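PDB 1YAR: proteasome activator protein PA26 from Trypanosoma brucei, which binds the end rings of the 20S proteasome as a heptameric 11S (PA28-family) activator and probably opens the gate through which substrates enter. Local coordinates for residues O[101-106]-O[227-232]. Residues are numbered along the deposited sequence; the frame is centred on the assembly and turned at random.
Sequences RIPEHK and QPRTGS
The backbone oxygen of E104 is gripped twice by the guanidinium of R229. The stronger bond comes from NH1 of R229, 2.7 Å from E104 O with an N-H...O angle of 153°; it lands on a lone pair in the carbonyl plane, and the oxygen lies close to the guanidinium plane. The second, from R229 NH2 to E104 O at 3.1 Å, is bent and weak, so the oxygen, at the edge of the group, accepts an N-H from each of the two terminal nitrogens, unequally. R229 gets there with its chain extended from CG to NE. D109 O takes its NE and N110 OD1 its NH2, which together with E104 O fix the rotation of the group.

Both faces of the guanidinium are packed. P103 points CG at one, 3.5 Å above the plane over its centre, its ring crossing the arginine chain obliquely. K106 crosses the opposite face obliquely, its CD nearer the rim and 3.8 Å from R229 CZ. K106 then bends at its last torsion (chi4 -71°), which brings NZ to 3.2 Å from E104 OE2 in a salt bridge that meets the carboxylate from above its plane. The same ammonium pairs with an acidic side chain of another protein's chain, and these two anions probably offset the repulsion between K106 NZ and the R229 guanidinium, which are close but not in contact.

Toward R101, the prolines meet tip to tip, P103 CD 3.7 Å from P228 CG, and P228 also rests against the carbonyl of R101. P103 and P228 both touch Q116 of helix 111-130, whose NE2 holds R101 O. Thus the loop leaving helix 71-99 is clasped to the tail that follows helix 183-226, at one end of the helical bundle, while helix 183-226 of a second PA26 subunit hydrogen-bonds I102 O and H105 N through its N216 and N221.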
loop_
_atom_site.group_PDB
_atom_site.type_symbol
_atom_site.label_atom_id
_atom_site.label_comp_id
_atom_site.label_asym_id
_atom_site.label_seq_id
_atom_site.Cartn_x
_atom_site.Cartn_y
_atom_site.Cartn_z
ATOM N N ARG O 101 25.146 -55.392 73.897
ATOM C CA ARG O 101 24.925 -54.980 72.497
ATOM C C ARG O 101 24.249 -53.610 72.346
ATOM O O ARG O 101 23.825 -53.227 71.251
ATOM C CB ARG O 101 24.144 -56.049 71.738
ATOM C CG ARG O 101 24.888 -57.366 71.607
ATOM C CD ARG O 101 24.039 -58.511 71.079
ATOM N NE ARG O 101 24.868 -59.692 70.795
ATOM C CZ ARG O 101 25.276 -60.591 71.691
ATOM N NH1 ARG O 101 24.936 -60.488 72.979
ATOM N NH2 ARG O 101 26.038 -61.613 71.287
ATOM N N ILE O 102 24.151 -52.862 73.437
ATOM C CA ILE O 102 23.691 -51.468 73.336
ATOM C C ILE O 102 24.787 -50.744 72.581
ATOM O O ILE O 102 25.939 -50.825 72.981
ATOM C CB ILE O 102 23.447 -50.859 74.734
ATOM C CG1 ILE O 102 22.228 -51.523 75.384
ATOM C CG2 ILE O 102 23.247 -49.321 74.636
ATOM C CD1 ILE O 102 22.127 -51.260 76.903
ATOM N N PRO O 103 24.453 -50.099 71.457
ATOM C CA PRO O 103 25.490 -49.563 70.565
ATOM C C PRO O 103 26.029 -48.207 70.981
ATOM O O PRO O 103 25.570 -47.632 71.984
ATOM C CB PRO O 103 24.765 -49.455 69.215
ATOM C CG PRO O 103 23.317 -49.174 69.586
ATOM C CD PRO O 103 23.093 -49.912 70.912
ATOM N N GLU O 104 26.991 -47.705 70.201
ATOM C CA GLU O 104 27.569 -46.378 70.386
ATOM C C GLU O 104 26.454 -45.361 70.666
ATOM O O GLU O 104 25.461 -45.335 69.955
ATOM C CB GLU O 104 28.307 -45.959 69.108
ATOM C CG GLU O 104 29.088 -44.668 69.204
ATOM C CD GLU O 104 29.478 -44.119 67.831
ATOM O OE1 GLU O 104 29.985 -44.887 67.000
ATOM O OE2 GLU O 104 29.250 -42.911 67.578
ATOM N N HIS O 105 26.640 -44.540 71.693
ATOM C CA HIS O 105 25.648 -43.551 72.082
ATOM C C HIS O 105 25.518 -42.455 71.022
ATOM O O HIS O 105 26.489 -41.792 70.680
ATOM C CB HIS O 105 26.034 -42.924 73.413
ATOM C CG HIS O 105 25.022 -41.955 73.930
ATOM N ND1 HIS O 105 24.092 -42.290 74.892
ATOM C CD2 HIS O 105 24.791 -40.657 73.612
ATOM C CE1 HIS O 105 23.335 -41.233 75.147
ATOM N NE2 HIS O 105 23.732 -40.236 74.378
ATOM N N LYS O 106 24.317 -42.295 70.480
ATOM C CA LYS O 106 24.069 -41.240 69.499
ATOM C C LYS O 106 22.744 -40.545 69.768
ATOM O O LYS O 106 21.903 -41.056 70.514
ATOM C CB LYS O 106 24.028 -41.806 68.076
ATOM C CG LYS O 106 25.313 -42.440 67.566
ATOM C CD LYS O 106 25.068 -43.026 66.187
ATOM C CE LYS O 106 26.359 -43.551 65.557
ATOM N NZ LYS O 106 27.280 -42.462 65.145
ATOM N N GLN O 227 20.616 -56.803 67.113
ATOM C CA GLN O 227 21.111 -55.892 66.109
ATOM C C GLN O 227 20.235 -54.636 66.047
ATOM O O GLN O 227 19.368 -54.535 65.176
ATOM C CB GLN O 227 21.123 -56.577 64.736
ATOM C CG GLN O 227 22.029 -57.799 64.642
ATOM C CD GLN O 227 23.517 -57.453 64.773
ATOM O OE1 GLN O 227 23.919 -56.290 64.594
ATOM N NE2 GLN O 227 24.342 -58.472 65.074
ATOM N N PRO O 228 20.434 -53.704 66.983
ATOM C CA PRO O 228 19.562 -52.529 67.077
ATOM C C PRO O 228 19.717 -51.537 65.904
ATOM O O PRO O 228 18.829 -50.709 65.677
ATOM C CB PRO O 228 19.987 -51.889 68.404
ATOM C CG PRO O 228 21.429 -52.333 68.611
ATOM C CD PRO O 228 21.454 -53.731 68.052
ATOM N N ARG O 229 20.836 -51.624 65.181
ATOM C CA ARG O 229 21.077 -50.764 64.023
ATOM C C ARG O 229 21.442 -51.608 62.808
ATOM O O ARG O 229 22.170 -52.592 62.922
ATOM C CB ARG O 229 22.190 -49.752 64.297
ATOM C CG ARG O 229 21.870 -48.736 65.394
ATOM C CD ARG O 229 22.962 -47.719 65.638
ATOM N NE ARG O 229 22.528 -46.723 66.626
ATOM C CZ ARG O 229 23.303 -46.163 67.542
ATOM N NH1 ARG O 229 24.603 -46.460 67.629
ATOM N NH2 ARG O 229 22.778 -45.289 68.384
ATOM N N THR O 230 20.932 -51.221 61.649
ATOM C CA THR O 230 21.141 -52.012 60.439
ATOM C C THR O 230 21.695 -51.107 59.365
ATOM O O THR O 230 21.061 -50.105 59.002
ATOM C CB THR O 230 19.824 -52.688 59.960
ATOM O OG1 THR O 230 18.746 -51.741 59.994
ATOM C CG2 THR O 230 19.372 -53.759 60.936
ATOM N N GLY O 231 22.882 -51.465 58.868
ATOM C CA GLY O 231 23.592 -50.674 57.853
ATOM C C GLY O 231 23.071 -50.862 56.435
ATOM O O GLY O 231 22.609 -51.949 56.064
ATOM N N SER O 232 23.150 -49.791 55.647
ATOM C CA SER O 232 22.801 -49.813 54.217
ATOM C C SER O 232 23.086 -48.448 53.585
ATOM O O SER O 232 22.312 -47.972 52.739
ATOM C CB SER O 232 21.328 -50.230 53.990
ATOM O OG SER O 232 20.413 -49.306 54.571
#